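Local atomic coordinates of peptidoglycan DD-endopeptidase ShyB (PDB entry 2GU1), a protein that hydrolyses the peptide cross-links between adjacent peptidoglycan strands as a zinc-dependent endopeptidase, probably allowing new glycans to be inserted as the cell wall expands. Residues Ile128-Phe138 and Ile170-Ala181; Tyr69-Ala77 and Gln155-Asn164. All blocks are in the same frame, centred on the assembly; numbering follows the deposited sequence.

Contact 1 of 2, residues Ile128-Phe138 and Ile170-Ala181; sequences ITQVMKDKIDF and ISFKLAKGDVSA
M132, from helix 128-132, and I136, from the loop that follows, pack against the side chains on one face of the antiparallel hairpin I170-A181 (I170, F172, V179 and A181), a worked example of a helix laid across a sheet and held by apolar side chains. The axes of helix 128-132 and strand 170-173 run 10.4 Å apart at an angle of 78°, so the helix lies nearly crosswise and its side chains span both strands.

Aliphatic packing carries most of the surface. With CG beside its own backbone N (chi1 -53°) and further bends at chi2 and chi3, M132 curls over the hairpin: its CG rests on I170 CG2 at 3.9 Å. Its SD lies 3.9 Å from A181 CB. Its CE presses against V179 CG1 at 3.3 Å, tighter than usual for two carbons. One turn earlier, I128 CG1 meets I170 CD1. At the rim, K135, bent at chi2, chi3 and chi4, crosses V179 at a slant and brings its NZ back to 3.2 Å from V179 CG1, a contact and not a bond, with CB also on that methyl.

The aromatic contacts gather on F172. I136 CD1 sits over one face of this ring, 3.7 Å from the centroid and 23° off the normal, a CH-pi contact, while I128 CG2 comes in at the ring edge. F138 reaches F172 CZ with its CE2 at 4.0 Å; its own ring is sandwiched between I136 CG2 and T129 CG2, which cover opposite faces.

Within the hairpin, the pairs I170-A181 and F172-V179 are backbone hydrogen-bonded, and a salt bridge from K173 NZ to D178 OD1 (2.7 Å) ties the two sides of the connection together. Beyond the two segments, F111 of helix 111-117 packs edge-to-face on F172, I150 of strand 147-157 adjoins I128 and I170, and F189 of strand 189-191 borders V131 and A181, so the layer continues across the sheet.

Contact 2 of 2, residues Tyr69-Ala77 and Gln155-Asn164; sequences YHMSIVEKA and QYLGEHNTGN
V74 carries CG1 beside its backbone N (chi1 -64°), and I73 turns CG1 in between its backbone N and carbonyl carbon (chi1 58°); these torsions put V74 CG1 and the CG1-CD1 arm of I73 against T162 and L157. The side chains of V74 and T162 cross at about a right angle, with V74 CG1 3.6 Å from T162 CG2; V74 CG1 also meets L157 CB at 3.9 Å. I73 slides past L157 in the opposite direction, its CD1 3.8 Å from L157 CB, and the same methyl reaches H160 CB.

Both partners are braced by hydroxyls. S72 OG accepts from V74 N, and T162 OG1 accepts from N164 N at 161°, so each forms an ST turn. T162 OG1 also donates to Q155 O from above the carbonyl plane, on the face from which T162 N donates to the same oxygen. A single water bridges the gap, accepting from I73 N at 3.0 Å and donating to T162 O at 2.8 Å.

Chemically, this is a mixed surface contact joining a turn in the LysM-like family region to a hairpin in the Csd3 second-domain region. Apolar I73, V74, L157 and the T162 methyl lie next to polar groups: V74 CG2 rests on the Q155 side chain, and S72 and E75 stand beside N164. The segments meet through van der Waals contacts and the one water bridge, while the ST-turn bonds lie within each, consistent with turns shaped largely by their own bonds.

How the contacts relate
Strand 160-173 connects the two sites: contact 2 uses its beginning, in the hairpin with strand 147-157, and contact 1 its end, in the hairpin with strand 179-183. Their centres are 32 Å apart and their nearest atoms about 14 Å, so they do not touch. The roles differ accordingly. Contact 1 is internal to the Csd3 second-domain region, closing helix 122-132 onto its sheet, whereas contact 2 reaches from that sheet to the turn between strands 64-70 and 75-81 of the five-stranded LysM-like sheet. Both lie away from the catalytic zinc ion, bound by H232, D236 and H313 in the peptidase M23 region.

Contact 1 of 2, residues Ile128-Phe138 and Ile170-Ala181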
loop_
_atom_site.group_PDB
_atom_site.type_symbol
_atom_site.label_atom_id
_atom_site.label_comp_id
_atom_site.label_asym_id
_atom_site.label_seq_id
_atom_site.Cartn_x
_atom_site.Cartn_y
_atom_site.Cartn_z
ATOM N N ILE A 128 6.475 8.294 13.548
ATOM C CA ILE A 128 6.504 9.426 14.469
ATOM C C ILE A 128 7.672 10.376 14.198
ATOM O O ILE A 128 7.477 11.590 14.076
ATOM C CB ILE A 128 6.571 8.943 15.938
ATOM C CG1 ILE A 128 5.264 8.231 16.306
ATOM C CG2 ILE A 128 6.808 10.126 16.871
ATOM C CD1 ILE A 128 5.265 7.578 17.680
ATOM N N THR A 129 8.884 9.835 14.102
ATOM C CA THR A 129 10.044 10.685 13.853
ATOM C C THR A 129 9.932 11.377 12.496
ATOM O O THR A 129 10.374 12.514 12.337
ATOM C CB THR A 129 11.374 9.885 13.937
ATOM O OG1 THR A 129 11.319 8.751 13.068
ATOM C CG2 THR A 129 11.616 9.414 15.363
ATOM N N GLN A 130 9.322 10.693 11.532
ATOM C CA GLN A 130 9.130 11.248 10.192
ATOM C C GLN A 130 8.205 12.460 10.253
ATOM O O GLN A 130 8.546 13.537 9.779
ATOM C CB GLN A 130 8.521 10.190 9.267
ATOM C CG GLN A 130 8.058 10.724 7.918
ATOM C CD GLN A 130 7.044 9.803 7.241
ATOM O OE1 GLN A 130 5.973 9.520 7.793
ATOM N NE2 GLN A 130 7.377 9.335 6.040
ATOM N N VAL A 131 7.030 12.273 10.849
ATOM C CA VAL A 131 6.046 13.340 10.978
ATOM C C VAL A 131 6.562 14.559 11.739
ATOM O O VAL A 131 6.349 15.695 11.318
ATOM C CB VAL A 131 4.765 12.830 11.694
ATOM C CG1 VAL A 131 3.870 14.000 12.087
ATOM C CG2 VAL A 131 4.016 11.865 10.784
ATOM N N MET A 132 7.244 14.322 12.853
ATOM C CA MET A 132 7.740 15.412 13.693
ATOM C C MET A 132 9.139 15.956 13.382
ATOM O O MET A 132 9.618 16.843 14.091
ATOM C CB MET A 132 7.716 14.973 15.162
ATOM C CG MET A 132 6.373 14.448 15.658
ATOM S SD MET A 132 5.072 15.671 15.510
ATOM C CE MET A 132 5.368 16.650 16.933
ATOM N N LYS A 133 9.785 15.459 12.334
ATOM C CA LYS A 133 11.152 15.894 12.025
ATOM C C LYS A 133 11.429 17.400 11.964
ATOM O O LYS A 133 12.492 17.846 12.391
ATOM C CB LYS A 133 11.642 15.235 10.731
ATOM C CG LYS A 133 11.009 15.751 9.461
ATOM C CD LYS A 133 11.801 15.263 8.258
ATOM C CE LYS A 133 11.225 15.783 6.954
ATOM N NZ LYS A 133 9.882 15.211 6.687
ATOM N N ASP A 134 10.494 18.187 11.446
ATOM C CA ASP A 134 10.706 19.629 11.356
ATOM C C ASP A 134 10.359 20.372 12.643
ATOM O O ASP A 134 10.874 21.462 12.900
ATOM C CB ASP A 134 9.898 20.214 10.196
ATOM C CG ASP A 134 10.292 19.620 8.861
ATOM O OD1 ASP A 134 11.504 19.587 8.566
ATOM O OD2 ASP A 134 9.395 19.190 8.107
ATOM N N LYS A 135 9.487 19.784 13.453
ATOM C CA LYS A 135 9.083 20.414 14.701
ATOM C C LYS A 135 9.974 19.977 15.860
ATOM O O LYS A 135 10.054 20.665 16.877
ATOM C CB LYS A 135 7.618 20.074 15.009
ATOM C CG LYS A 135 6.641 20.427 13.886
ATOM C CD LYS A 135 6.470 21.934 13.709
ATOM C CE LYS A 135 5.290 22.473 14.512
ATOM N NZ LYS A 135 5.395 22.174 15.964
ATOM N N ILE A 136 10.651 18.841 15.701
ATOM C CA ILE A 136 11.523 18.323 16.752
ATOM C C ILE A 136 12.863 17.795 16.242
ATOM O O ILE A 136 12.922 17.051 15.263
ATOM C CB ILE A 136 10.841 17.170 17.535
ATOM C CG1 ILE A 136 9.564 17.672 18.208
ATOM C CG2 ILE A 136 11.796 16.611 18.582
ATOM C CD1 ILE A 136 8.853 16.617 19.033
ATOM N N ASP A 137 13.936 18.192 16.920
ATOM C CA ASP A 137 15.282 17.739 16.589
ATOM C C ASP A 137 15.530 16.603 17.572
ATOM O O ASP A 137 15.881 16.847 18.727
ATOM C CB ASP A 137 16.304 18.860 16.824
ATOM C CG ASP A 137 17.720 18.471 16.397
ATOM O OD1 ASP A 137 18.201 17.387 16.802
ATOM O OD2 ASP A 137 18.358 19.256 15.662
ATOM N N PHE A 138 15.332 15.366 17.120
ATOM C CA PHE A 138 15.514 14.202 17.981
ATOM C C PHE A 138 16.960 13.965 18.402
ATOM O O PHE A 138 17.328 12.865 18.820
ATOM C CB PHE A 138 14.944 12.947 17.305
ATOM C CG PHE A 138 13.446 12.978 17.143
ATOM C CD1 PHE A 138 12.860 13.634 16.065
ATOM C CD2 PHE A 138 12.618 12.399 18.104
ATOM C CE1 PHE A 138 11.472 13.719 15.947
ATOM C CE2 PHE A 138 11.228 12.479 17.998
ATOM C CZ PHE A 138 10.654 13.140 16.918
ATOM N N ILE A 170 -0.059 12.785 18.172
ATOM C CA ILE A 170 1.301 12.733 18.687
ATOM C C ILE A 170 1.527 14.010 19.486
ATOM O O ILE A 170 1.310 15.106 18.973
ATOM C CB ILE A 170 2.320 12.688 17.518
ATOM C CG1 ILE A 170 2.104 11.420 16.684
ATOM C CG2 ILE A 170 3.742 12.763 18.047
ATOM C CD1 ILE A 170 2.963 11.349 15.435
ATOM N N SER A 171 1.943 13.883 20.739
ATOM C CA SER A 171 2.193 15.081 21.532
ATOM C C SER A 171 3.408 14.899 22.426
ATOM O O SER A 171 3.565 13.866 23.076
ATOM C CB SER A 171 0.974 15.427 22.390
ATOM O OG SER A 171 0.897 14.577 23.520
ATOM N N PHE A 172 4.269 15.910 22.442
ATOM C CA PHE A 172 5.469 15.876 23.262
ATOM C C PHE A 172 5.427 16.980 24.310
ATOM O O PHE A 172 5.167 18.142 23.999
ATOM C CB PHE A 172 6.731 16.051 22.403
ATOM C CG PHE A 172 7.120 14.825 21.621
ATOM C CD1 PHE A 172 6.487 14.507 20.425
ATOM C CD2 PHE A 172 8.126 13.984 22.085
ATOM C CE1 PHE A 172 6.855 13.369 19.698
ATOM C CE2 PHE A 172 8.500 12.843 21.368
ATOM C CZ PHE A 172 7.860 12.537 20.173
ATOM N N LYS A 173 5.667 16.605 25.559
ATOM C CA LYS A 173 5.696 17.572 26.645
ATOM C C LYS A 173 7.178 17.912 26.787
ATOM O O LYS A 173 7.924 17.209 27.465
ATOM C CB LYS A 173 5.166 16.940 27.935
ATOM C CG LYS A 173 3.985 15.977 27.741
ATOM C CD LYS A 173 2.856 16.552 26.877
ATOM C CE LYS A 173 2.186 17.765 27.518
ATOM N NZ LYS A 173 3.098 18.942 27.625
ATOM N N LEU A 174 7.600 18.981 26.121
ATOM C CA LEU A 174 8.997 19.405 26.137
ATOM C C LEU A 174 9.271 20.615 27.018
ATOM O O LEU A 174 8.425 21.499 27.171
ATOM C CB LEU A 174 9.459 19.729 24.713
ATOM C CG LEU A 174 9.912 18.614 23.769
ATOM C CD1 LEU A 174 9.199 17.316 24.076
ATOM C CD2 LEU A 174 9.666 19.062 22.333
ATOM N N ALA A 175 10.471 20.648 27.589
ATOM C CA ALA A 175 10.874 21.764 28.428
ATOM C C ALA A 175 11.124 22.946 27.495
ATOM O O ALA A 175 10.889 24.099 27.856
ATOM C CB ALA A 175 12.141 21.412 29.189
ATOM N N LYS A 176 11.576 22.638 26.281
ATOM C CA LYS A 176 11.878 23.653 25.276
ATOM C C LYS A 176 10.673 24.006 24.401
ATOM O O LYS A 176 10.838 24.530 23.297
ATOM C CB LYS A 176 13.038 23.173 24.395
ATOM C CG LYS A 176 14.253 22.710 25.195
ATOM C CD LYS A 176 15.383 22.185 24.314
ATOM C CE LYS A 176 16.015 23.291 23.483
ATOM N NZ LYS A 176 17.205 22.803 22.726
ATOM N N GLY A 177 9.468 23.721 24.896
ATOM C CA GLY A 177 8.257 24.022 24.147
ATOM C C GLY A 177 7.472 22.791 23.718
ATOM O O GLY A 177 8.007 21.913 23.041
ATOM N N ASP A 178 6.200 22.725 24.102
ATOM C CA ASP A 178 5.348 21.587 23.758
ATOM C C ASP A 178 4.981 21.538 22.279
ATOM O O ASP A 178 4.743 22.572 21.653
ATOM C CB ASP A 178 4.065 21.619 24.591
ATOM C CG ASP A 178 4.328 21.412 26.065
ATOM O OD1 ASP A 178 3.375 21.530 26.864
ATOM O OD2 ASP A 178 5.489 21.126 26.422
ATOM N N VAL A 179 4.932 20.327 21.732
ATOM C CA VAL A 179 4.586 20.128 20.330
ATOM C C VAL A 179 3.547 19.016 20.192
ATOM O O VAL A 179 3.616 18.005 20.886
ATOM C CB VAL A 179 5.825 19.729 19.500
ATOM C CG1 VAL A 179 5.481 19.750 18.023
ATOM C CG2 VAL A 179 6.984 20.664 19.799
ATOM N N SER A 180 2.581 19.201 19.298
ATOM C CA SER A 180 1.558 18.182 19.091
ATOM C C SER A 180 1.034 18.197 17.658
ATOM O O SER A 180 0.915 19.258 17.038
ATOM C CB SER A 180 0.406 18.376 20.083
ATOM O OG SER A 180 -0.264 19.602 19.859
ATOM N N ALA A 181 0.733 17.014 17.132
ATOM C CA ALA A 181 0.227 16.881 15.774
ATOM C C ALA A 181 -0.941 15.900 15.771
ATOM O O ALA A 181 -0.972 14.957 16.566
ATOM C CB ALA A 181 1.331 16.388 14.844
#

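Contact 2 of 2, residues Tyr69-Ala77 and Gln155-Asn164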
loop_
_atom_site.group_PDB
_atom_site.type_symbol
_atom_site.label_atom_id
_atom_site.label_comp_id
_atom_site.label_asym_id
_atom_site.label_seq_id
_atom_site.Cartn_x
_atom_site.Cartn_y
_atom_site.Cartn_z
ATOM N N TYR A 69 -7.230 -15.447 -0.067
ATOM C CA TYR A 69 -6.038 -14.866 0.531
ATOM C C TYR A 69 -6.482 -14.082 1.761
ATOM O O TYR A 69 -7.052 -12.992 1.657
ATOM C CB TYR A 69 -5.317 -13.965 -0.496
ATOM C CG TYR A 69 -4.222 -13.060 0.051
ATOM C CD1 TYR A 69 -3.484 -13.406 1.191
ATOM C CD2 TYR A 69 -3.911 -11.859 -0.595
ATOM C CE1 TYR A 69 -2.460 -12.569 1.677
ATOM C CE2 TYR A 69 -2.897 -11.025 -0.129
ATOM C CZ TYR A 69 -2.176 -11.383 1.007
ATOM O OH TYR A 69 -1.189 -10.545 1.462
ATOM N N HIS A 70 -6.256 -14.674 2.932
ATOM C CA HIS A 70 -6.602 -14.049 4.204
ATOM C C HIS A 70 -5.495 -13.074 4.611
ATOM O O HIS A 70 -4.499 -13.475 5.221
ATOM C CB HIS A 70 -6.774 -15.128 5.289
ATOM C CG HIS A 70 -7.939 -16.043 5.050
ATOM N ND1 HIS A 70 -9.238 -15.686 5.346
ATOM C CD2 HIS A 70 -8.001 -17.285 4.513
ATOM C CE1 HIS A 70 -10.051 -16.669 4.999
ATOM N NE2 HIS A 70 -9.326 -17.651 4.490
ATOM N N MET A 71 -5.662 -11.802 4.250
ATOM C CA MET A 71 -4.680 -10.775 4.592
ATOM C C MET A 71 -4.700 -10.520 6.096
ATOM O O MET A 71 -3.676 -10.184 6.692
ATOM C CB MET A 71 -4.988 -9.482 3.833
ATOM C CG MET A 71 -4.664 -9.582 2.358
ATOM S SD MET A 71 -5.610 -8.456 1.311
ATOM C CE MET A 71 -6.988 -9.502 0.888
ATOM N N SER A 72 -5.878 -10.660 6.693
ATOM C CA SER A 72 -6.054 -10.492 8.137
ATOM C C SER A 72 -7.360 -11.182 8.482
ATOM O O SER A 72 -8.061 -11.659 7.594
ATOM C CB SER A 72 -6.145 -9.012 8.530
ATOM O OG SER A 72 -7.434 -8.485 8.262
ATOM N N ILE A 73 -7.699 -11.232 9.764
ATOM C CA ILE A 73 -8.942 -11.876 10.163
ATOM C C ILE A 73 -10.176 -11.050 9.780
ATOM O O ILE A 73 -11.302 -11.508 9.932
ATOM C CB ILE A 73 -8.952 -12.177 11.684
ATOM C CG1 ILE A 73 -8.761 -10.893 12.491
ATOM C CG2 ILE A 73 -7.836 -13.170 12.010
ATOM C CD1 ILE A 73 -8.614 -11.134 13.990
ATOM N N VAL A 74 -9.958 -9.840 9.268
ATOM C CA VAL A 74 -11.067 -8.989 8.857
ATOM C C VAL A 74 -11.000 -8.591 7.381
ATOM O O VAL A 74 -11.808 -7.791 6.917
ATOM C CB VAL A 74 -11.149 -7.693 9.721
ATOM C CG1 VAL A 74 -11.438 -8.057 11.167
ATOM C CG2 VAL A 74 -9.853 -6.894 9.617
ATOM N N GLU A 75 -10.045 -9.156 6.644
ATOM C CA GLU A 75 -9.885 -8.837 5.228
ATOM C C GLU A 75 -9.382 -10.023 4.411
ATOM O O GLU A 75 -8.413 -10.685 4.786
ATOM C CB GLU A 75 -8.910 -7.665 5.067
ATOM C CG GLU A 75 -9.307 -6.429 5.857
ATOM C CD GLU A 75 -8.310 -5.290 5.739
ATOM O OE1 GLU A 75 -8.601 -4.191 6.262
ATOM O OE2 GLU A 75 -7.237 -5.488 5.128
ATOM N N LYS A 76 -10.039 -10.278 3.283
ATOM C CA LYS A 76 -9.647 -11.374 2.413
ATOM C C LYS A 76 -9.977 -11.113 0.945
ATOM O O LYS A 76 -10.997 -10.503 0.625
ATOM C CB LYS A 76 -10.326 -12.670 2.866
ATOM C CG LYS A 76 -11.842 -12.590 2.894
ATOM C CD LYS A 76 -12.456 -13.862 3.462
ATOM C CE LYS A 76 -13.974 -13.748 3.547
ATOM N NZ LYS A 76 -14.595 -14.953 4.176
ATOM N N ALA A 77 -9.091 -11.580 0.068
ATOM C CA ALA A 77 -9.245 -11.458 -1.376
ATOM C C ALA A 77 -9.676 -12.844 -1.850
ATOM O O ALA A 77 -9.018 -13.836 -1.541
ATOM C CB ALA A 77 -7.913 -11.075 -2.018
ATOM N N GLN A 155 -7.538 -1.948 15.622
ATOM C CA GLN A 155 -8.723 -2.669 15.196
ATOM C C GLN A 155 -8.729 -4.068 15.788
ATOM O O GLN A 155 -7.707 -4.763 15.804
ATOM C CB GLN A 155 -8.783 -2.741 13.669
ATOM C CG GLN A 155 -9.991 -3.480 13.113
ATOM C CD GLN A 155 -9.999 -3.491 11.594
ATOM O OE1 GLN A 155 -8.957 -3.659 10.965
ATOM N NE2 GLN A 155 -11.180 -3.320 10.997
ATOM N N TYR A 156 -9.887 -4.458 16.302
ATOM C CA TYR A 156 -10.079 -5.775 16.889
ATOM C C TYR A 156 -11.266 -6.449 16.218
ATOM O O TYR A 156 -12.074 -5.800 15.564
ATOM C CB TYR A 156 -10.365 -5.666 18.392
ATOM C CG TYR A 156 -9.133 -5.732 19.262
ATOM C CD1 TYR A 156 -8.146 -4.748 19.186
ATOM C CD2 TYR A 156 -8.941 -6.792 20.147
ATOM C CE1 TYR A 156 -6.994 -4.820 19.969
ATOM C CE2 TYR A 156 -7.792 -6.874 20.938
ATOM C CZ TYR A 156 -6.825 -5.885 20.844
ATOM O OH TYR A 156 -5.696 -5.955 21.625
ATOM N N LEU A 157 -11.334 -7.762 16.365
ATOM C CA LEU A 157 -12.440 -8.549 15.851
ATOM C C LEU A 157 -12.815 -9.338 17.086
ATOM O O LEU A 157 -12.093 -10.247 17.489
ATOM C CB LEU A 157 -11.996 -9.501 14.748
ATOM C CG LEU A 157 -13.168 -10.319 14.187
ATOM C CD1 LEU A 157 -14.256 -9.379 13.673
ATOM C CD2 LEU A 157 -12.675 -11.229 13.073
ATOM N N GLY A 158 -13.935 -8.982 17.700
ATOM C CA GLY A 158 -14.310 -9.664 18.918
ATOM C C GLY A 158 -13.200 -9.371 19.911
ATOM O O GLY A 158 -12.904 -8.211 20.191
ATOM N N GLU A 159 -12.552 -10.417 20.407
ATOM C CA GLU A 159 -11.482 -10.264 21.384
ATOM C C GLU A 159 -10.097 -10.399 20.758
ATOM O O GLU A 159 -9.081 -10.363 21.459
ATOM C CB GLU A 159 -11.653 -11.315 22.483
ATOM C CG GLU A 159 -11.605 -12.745 21.966
ATOM C CD GLU A 159 -12.378 -13.718 22.844
ATOM O OE1 GLU A 159 -12.295 -14.940 22.592
ATOM O OE2 GLU A 159 -13.075 -13.261 23.779
ATOM N N HIS A 160 -10.058 -10.544 19.438
ATOM C CA HIS A 160 -8.798 -10.708 18.734
ATOM C C HIS A 160 -8.302 -9.444 18.048
ATOM O O HIS A 160 -9.054 -8.753 17.359
ATOM C CB HIS A 160 -8.927 -11.829 17.708
ATOM C CG HIS A 160 -9.302 -13.147 18.309
ATOM N ND1 HIS A 160 -8.446 -13.869 19.111
ATOM C CD2 HIS A 160 -10.453 -13.859 18.248
ATOM C CE1 HIS A 160 -9.052 -14.970 19.518
ATOM N NE2 HIS A 160 -10.270 -14.988 19.009
ATOM N N ASN A 161 -7.023 -9.157 18.260
ATOM C CA ASN A 161 -6.374 -8.003 17.665
ATOM C C ASN A 161 -6.093 -8.390 16.215
ATOM O O ASN A 161 -5.482 -9.424 15.946
ATOM C CB ASN A 161 -5.076 -7.707 18.423
ATOM C CG ASN A 161 -4.422 -6.407 17.991
ATOM O OD1 ASN A 161 -3.591 -5.857 18.714
ATOM N ND2 ASN A 161 -4.776 -5.920 16.810
ATOM N N THR A 162 -6.562 -7.571 15.282
ATOM C CA THR A 162 -6.373 -7.853 13.861
ATOM C C THR A 162 -4.962 -7.521 13.398
ATOM O O THR A 162 -4.494 -8.035 12.385
ATOM C CB THR A 162 -7.366 -7.053 13.003
ATOM O OG1 THR A 162 -7.025 -5.658 13.047
ATOM C CG2 THR A 162 -8.782 -7.232 13.527
ATOM N N GLY A 163 -4.279 -6.668 14.150
ATOM C CA GLY A 163 -2.941 -6.266 13.767
ATOM C C GLY A 163 -2.974 -4.931 13.039
ATOM O O GLY A 163 -1.932 -4.309 12.806
ATOM N N ASN A 164 -4.173 -4.491 12.676
ATOM C CA ASN A 164 -4.347 -3.224 11.985
ATOM C C ASN A 164 -4.379 -2.107 13.028
ATOM O O ASN A 164 -5.045 -2.233 14.051
ATOM C CB ASN A 164 -5.659 -3.234 11.188
ATOM C CG ASN A 164 -5.606 -4.161 9.977
ATOM O OD1 ASN A 164 -6.639 -4.616 9.480
ATOM N ND2 ASN A 164 -4.402 -4.435 9.492
HETATM O O HOH W 1 -5.461 -10.543 11.651
#